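Local coordinates for Ycf48-like protein (Thermosynechococcus elongatus, PDB 5OJ5) that probably assists early photosystem II assembly and the replacement of photodamaged D1, and binds the C-terminal D1 peptide, at residues A56-M61 and N75-E80; M61-R66 and Q86-R91. All coordinates share one frame; numbering follows the deposited sequence.

Contact 1. Residues A56-M61 and N75-E80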
loop_
_atom_site.group_PDB
_atom_site.type_symbol
_atom_site.label_atom_id
_atom_site.label_comp_id
_atom_site.label_asym_id
_atom_site.label_seq_id
_atom_site.Cartn_x
_atom_site.Cartn_y
_atom_site.Cartn_z
ATOM N N ALA A 56 6.649 15.983 4.270
ATOM C CA ALA A 56 7.188 14.811 3.604
ATOM C C ALA A 56 6.071 13.865 3.163
ATOM O O ALA A 56 5.052 13.718 3.828
ATOM C CB ALA A 56 8.091 14.048 4.581
ATOM N N THR A 57 6.295 13.209 2.035
ATOM C CA THR A 57 5.363 12.178 1.587
ATOM C C THR A 57 5.361 10.961 2.507
ATOM O O THR A 57 6.415 10.412 2.824
ATOM C CB THR A 57 5.785 11.735 0.192
ATOM O OG1 THR A 57 5.743 12.876 -0.695
ATOM C CG2 THR A 57 4.921 10.610 -0.370
ATOM N N ILE A 58 4.170 10.565 2.929
ATOM C CA ILE A 58 3.967 9.359 3.717
ATOM C C ILE A 58 3.775 8.161 2.793
ATOM O O ILE A 58 3.024 8.239 1.818
ATOM C CB ILE A 58 2.789 9.554 4.687
ATOM C CG1 ILE A 58 3.020 10.780 5.593
ATOM C CG2 ILE A 58 2.560 8.293 5.505
ATOM C CD1 ILE A 58 4.412 10.863 6.205
ATOM N N LEU A 59 4.423 7.048 3.128
ATOM C CA LEU A 59 4.430 5.868 2.277
ATOM C C LEU A 59 3.703 4.669 2.840
ATOM O O LEU A 59 3.266 3.812 2.065
ATOM C CB LEU A 59 5.858 5.503 1.909
ATOM C CG LEU A 59 6.600 6.600 1.130
ATOM C CD1 LEU A 59 8.051 6.168 0.924
ATOM C CD2 LEU A 59 5.910 6.840 -0.217
ATOM N N ASP A 60 3.600 4.528 4.158
ATOM C CA ASP A 60 2.959 3.339 4.714
ATOM C C ASP A 60 2.513 3.615 6.138
ATOM O O ASP A 60 2.962 4.573 6.787
ATOM C CB ASP A 60 3.884 2.122 4.624
ATOM C CG ASP A 60 3.131 0.798 4.670
ATOM O OD1 ASP A 60 1.880 0.766 4.447
ATOM O OD2 ASP A 60 3.819 -0.214 4.913
ATOM N N MET A 61 1.650 2.732 6.651
ATOM C CA MET A 61 1.054 2.858 7.972
ATOM C C MET A 61 0.698 1.469 8.473
ATOM O O MET A 61 0.238 0.646 7.700
ATOM C CB MET A 61 -0.163 3.789 7.883
ATOM C CG MET A 61 -0.903 4.036 9.188
ATOM S SD MET A 61 -2.446 4.954 9.021
ATOM C CE MET A 61 -1.876 6.502 8.361
ATOM N N ASN A 75 12.428 10.905 3.867
ATOM C CA ASN A 75 13.277 11.633 4.803
ATOM C C ASN A 75 13.190 11.084 6.209
ATOM O O ASN A 75 13.145 11.831 7.190
ATOM C CB ASN A 75 13.006 13.116 4.734
ATOM C CG ASN A 75 13.313 13.681 3.368
ATOM O OD1 ASN A 75 12.680 14.637 2.958
ATOM N ND2 ASN A 75 14.276 13.075 2.637
ATOM N N ALA A 76 13.168 9.752 6.288
ATOM C CA ALA A 76 13.179 9.049 7.567
ATOM C C ALA A 76 12.024 9.483 8.437
ATOM O O ALA A 76 12.133 9.473 9.660
ATOM C CB ALA A 76 14.543 9.158 8.266
ATOM N N THR A 77 10.895 9.803 7.814
ATOM C CA THR A 77 9.730 10.230 8.592
ATOM C C THR A 77 9.100 9.065 9.326
ATOM O O THR A 77 8.830 8.016 8.736
ATOM C CB THR A 77 8.691 10.915 7.698
ATOM O OG1 THR A 77 9.281 12.125 7.205
ATOM C CG2 THR A 77 7.407 11.262 8.438
ATOM N N LEU A 78 8.799 9.278 10.600
ATOM C CA LEU A 78 8.215 8.282 11.481
ATOM C C LEU A 78 7.272 9.032 12.401
ATOM O O LEU A 78 7.691 10.016 13.041
ATOM C CB LEU A 78 9.348 7.673 12.290
ATOM C CG LEU A 78 9.002 6.575 13.268
ATOM C CD1 LEU A 78 8.352 5.360 12.580
ATOM C CD2 LEU A 78 10.221 6.100 14.058
ATOM N N MET A 79 5.996 8.621 12.494
ATOM C CA MET A 79 5.075 9.254 13.437
ATOM C C MET A 79 4.234 8.209 14.124
ATOM O O MET A 79 3.947 7.138 13.554
ATOM C CB MET A 79 4.150 10.268 12.779
ATOM C CG MET A 79 4.872 11.314 11.960
ATOM S SD MET A 79 3.761 12.688 11.609
ATOM C CE MET A 79 4.798 13.720 10.617
ATOM N N GLU A 80 3.805 8.528 15.340
ATOM C CA GLU A 80 3.068 7.621 16.200
ATOM C C GLU A 80 1.722 8.248 16.548
ATOM O O GLU A 80 1.650 9.436 16.866
ATOM C CB GLU A 80 3.870 7.404 17.497
ATOM C CG GLU A 80 3.269 6.437 18.489
ATOM C CD GLU A 80 4.145 6.222 19.705
ATOM O OE1 GLU A 80 5.017 7.068 19.988
ATOM O OE2 GLU A 80 3.956 5.179 20.390
#

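Contact 2. Residues M61-R66 and Q86-R91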
loop_
_atom_site.group_PDB
_atom_site.type_symbol
_atom_site.label_atom_id
_atom_site.label_comp_id
_atom_site.label_asym_id
_atom_site.label_seq_id
_atom_site.Cartn_x
_atom_site.Cartn_y
_atom_site.Cartn_z
ATOM N N MET A 61 1.650 2.732 6.651
ATOM C CA MET A 61 1.054 2.858 7.972
ATOM C C MET A 61 0.698 1.469 8.473
ATOM O O MET A 61 0.238 0.646 7.700
ATOM C CB MET A 61 -0.163 3.789 7.883
ATOM C CG MET A 61 -0.903 4.036 9.188
ATOM S SD MET A 61 -2.446 4.954 9.021
ATOM C CE MET A 61 -1.876 6.502 8.361
ATOM N N SER A 62 0.848 1.248 9.780
ATOM C CA SER A 62 0.451 -0.021 10.394
ATOM C C SER A 62 0.071 0.206 11.843
ATOM O O SER A 62 0.673 1.058 12.520
ATOM C CB SER A 62 1.587 -1.045 10.264
ATOM O OG SER A 62 1.190 -2.329 10.722
ATOM N N PHE A 63 -0.916 -0.545 12.321
ATOM C CA PHE A 63 -1.413 -0.417 13.670
ATOM C C PHE A 63 -1.045 -1.625 14.537
ATOM O O PHE A 63 -1.113 -2.784 14.107
ATOM C CB PHE A 63 -2.929 -0.198 13.680
ATOM C CG PHE A 63 -3.306 1.243 13.464
ATOM C CD1 PHE A 63 -3.599 2.082 14.537
ATOM C CD2 PHE A 63 -3.313 1.785 12.209
ATOM C CE1 PHE A 63 -3.886 3.422 14.346
ATOM C CE2 PHE A 63 -3.601 3.156 12.023
ATOM C CZ PHE A 63 -3.872 3.958 13.096
ATOM N N ILE A 64 -0.702 -1.337 15.786
ATOM C CA ILE A 64 -0.572 -2.355 16.825
ATOM C C ILE A 64 -1.939 -2.860 17.247
ATOM O O ILE A 64 -2.162 -4.060 17.404
ATOM C CB ILE A 64 0.160 -1.731 18.024
ATOM C CG1 ILE A 64 1.605 -1.432 17.629
ATOM C CG2 ILE A 64 0.086 -2.655 19.249
ATOM C CD1 ILE A 64 2.293 -0.301 18.228
ATOM N N ASP A 65 -2.852 -1.931 17.480
ATOM C CA ASP A 65 -4.203 -2.230 17.922
ATOM C C ASP A 65 -5.087 -1.121 17.357
ATOM O O ASP A 65 -4.675 -0.372 16.468
ATOM C CB ASP A 65 -4.256 -2.416 19.437
ATOM C CG ASP A 65 -3.824 -1.184 20.199
ATOM O OD1 ASP A 65 -4.022 -0.064 19.738
ATOM O OD2 ASP A 65 -3.352 -1.316 21.331
ATOM N N ARG A 66 -6.325 -1.027 17.821
ATOM C CA ARG A 66 -7.229 -0.061 17.222
ATOM C C ARG A 66 -6.743 1.387 17.413
ATOM O O ARG A 66 -7.056 2.263 16.604
ATOM C CB ARG A 66 -8.607 -0.229 17.884
ATOM C CG ARG A 66 -9.593 0.902 17.648
ATOM C CD ARG A 66 -11.014 0.428 17.829
ATOM N NE ARG A 66 -12.009 1.306 17.208
ATOM C CZ ARG A 66 -12.497 1.169 15.969
ATOM N NH1 ARG A 66 -12.070 0.206 15.149
ATOM N NH2 ARG A 66 -13.424 2.019 15.547
ATOM N N GLN A 86 -6.244 10.019 14.718
ATOM C CA GLN A 86 -6.687 11.414 14.683
ATOM C C GLN A 86 -5.517 12.380 14.824
ATOM O O GLN A 86 -5.482 13.413 14.154
ATOM C CB GLN A 86 -7.676 11.678 15.812
ATOM C CG GLN A 86 -8.890 10.775 15.743
ATOM C CD GLN A 86 -9.774 10.953 16.924
ATOM O OE1 GLN A 86 -10.489 11.943 17.018
ATOM N NE2 GLN A 86 -9.682 10.026 17.888
ATOM N N THR A 87 -4.530 12.056 15.669
ATOM C CA THR A 87 -3.391 12.923 15.900
ATOM C C THR A 87 -2.129 12.065 15.855
ATOM O O THR A 87 -2.115 10.915 16.306
ATOM C CB THR A 87 -3.477 13.699 17.179
ATOM O OG1 THR A 87 -3.398 12.799 18.256
ATOM C CG2 THR A 87 -4.767 14.448 17.276
ATOM N N TRP A 88 -1.073 12.668 15.335
ATOM C CA TRP A 88 0.178 11.991 15.086
ATOM C C TRP A 88 1.323 12.814 15.631
ATOM O O TRP A 88 1.381 14.032 15.420
ATOM C CB TRP A 88 0.353 11.784 13.575
ATOM C CG TRP A 88 -0.694 10.862 12.972
ATOM C CD1 TRP A 88 -1.940 11.211 12.529
ATOM C CD2 TRP A 88 -0.563 9.452 12.806
ATOM N NE1 TRP A 88 -2.582 10.106 12.057
ATOM C CE2 TRP A 88 -1.763 9.009 12.213
ATOM C CE3 TRP A 88 0.458 8.536 13.087
ATOM C CZ2 TRP A 88 -1.984 7.670 11.889
ATOM C CZ3 TRP A 88 0.245 7.194 12.784
ATOM C CH2 TRP A 88 -0.981 6.767 12.190
ATOM N N GLU A 89 2.268 12.143 16.255
ATOM C CA GLU A 89 3.436 12.776 16.857
ATOM C C GLU A 89 4.695 12.346 16.133
ATOM O O GLU A 89 4.961 11.134 16.054
ATOM C CB GLU A 89 3.543 12.411 18.336
ATOM C CG GLU A 89 2.435 13.021 19.182
ATOM C CD GLU A 89 2.642 14.499 19.485
ATOM O OE1 GLU A 89 3.707 15.056 19.162
ATOM O OE2 GLU A 89 1.728 15.107 20.075
ATOM N N PRO A 90 5.521 13.272 15.630
ATOM C CA PRO A 90 6.763 12.867 14.972
ATOM C C PRO A 90 7.742 12.275 15.967
ATOM O O PRO A 90 7.850 12.707 17.112
ATOM C CB PRO A 90 7.325 14.167 14.392
ATOM C CG PRO A 90 6.270 15.134 14.527
ATOM C CD PRO A 90 5.280 14.728 15.551
ATOM N N ARG A 91 8.491 11.292 15.481
ATOM C CA ARG A 91 9.600 10.680 16.186
ATOM C C ARG A 91 10.812 10.727 15.274
ATOM O O ARG A 91 10.729 10.274 14.144
ATOM C CB ARG A 91 9.228 9.229 16.512
ATOM C CG ARG A 91 7.821 9.080 17.235
ATOM C CD ARG A 91 8.005 9.424 18.612
ATOM N NE ARG A 91 6.746 9.277 19.332
ATOM C CZ ARG A 91 6.181 10.300 19.933
ATOM N NH1 ARG A 91 6.699 11.498 19.744
ATOM N NH2 ARG A 91 5.103 10.139 20.680
#

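Contact 1. Residues A56-M61 and N75-E80
In one blade of the seven-bladed beta-propeller, A56 and I58 reach over the second strand to T77. The strand 58-63 is the innermost of this four-stranded antiparallel blade and 77-81 the third, so the two are not hydrogen-bonded partners; strand 69-73 runs between them, and the side chains meet across one blade face. The contact is small, burying 135 Å² in all, and no hydrogen bond crosses it. T77 does the joining with both of its branches. Its hydroxyl lies beside its own backbone N (chi1 -65°), while CG2 stands on the far side from that N. OG1 of T77 comes to 3.5 Å from A56 CB, a van der Waals approach; the hydroxyl itself is hydrogen-bonded to V74 O at the turn leading into the strand. The methyl CG2 of T77 rests 3.8 Å from CD1 of I58. That end methyl gets there through chi1 -57° and chi2 -46° of I58, which bring the ethyl branch toward T77 although the CB itself does not point that way; the two side chains cross at about a right angle. I58 is buried and also packs on L52 and on L71 of the intervening strand. Backbone bonding of T57 with V74 continues the pairing just beyond the ends of strands 58-63 and 69-73. A little further along, L59 and D60 both face V72 in a classic beta bulge. D60 faces the neighbouring blades: its OD2 accepts a hydrogen bond from V105 N in the first strand of the next blade, and its side chain touches K317 and L319 of the preceding one. The other oxygen, D60 OD1, takes a weak bond of 3.0 Å from M61 N.

Contact 2. Residues M61-R66 and Q86-R91
M61 and F63, two residues apart on the innermost strand of the blade, touch CZ2 and CH2 of the W88 six-membered ring, coming obliquely. In the M61 conformer given, the closest approach is M61 CE to W88 CZ2, 3.7 Å; a second conformer is deposited and may differ. The given chain runs out straight with CG anti to the backbone N (chi1 -180°), then bends at chi3 to lay its methyl beside the indole. In this copy the sulfur makes an oblique Met-aromatic contact: SD of M61 lies 5.0 Å from the centroid of the W88 six-membered ring, 66° off the ring normal. M61 SD stands 3.9 Å from W88 CH2. F63 adds a single lighter touch, F63 CZ to W88 CH2 at 4.1 Å, its side chain crossing that of W88 at about a right angle.

All three residues are buried, and their neighbours are largely apolar. F63 meets F321 edge-to-face, while M61 and W88 both pack on L71 of their own blade and on L335 of the adjoining one. L52, M79 and T81 further enclose the indole.

The polar end of W88 is satisfied within the preceding turn, where NE1 bonds to G85 O and helps hold the ring's orientation. In the same hairpin T87 OG1 pairs with D83 OD2. This Asp, Gly, Thr and Trp pattern between the third and fourth strands is the signature of an Asp-box (BNR) beta-hairpin, whose tryptophan packs here at the interface between two blades.

Contacts 1 and 2 sit in the same blade, their centres 11 Å apart, and share strand 58-63 and M61. Contact 1 joins the first and third strands near the beginning of both and is only partly buried; contact 2 joins the first strand to the W88 side chain at the entry to the outermost strand, and its three touching residues are all buried. Neither has a hydrogen bond across it, but their chemistry differs: small aliphatic groups and a threonine hydroxyl in the first, sulfur and aromatic rings in the second. The second segments, on neighbouring strands 77-81 and 89-90, are joined by backbone bonds and by a salt bridge from E80 of contact 1 to R91 of contact 2. R91 also packs against the bound peptide.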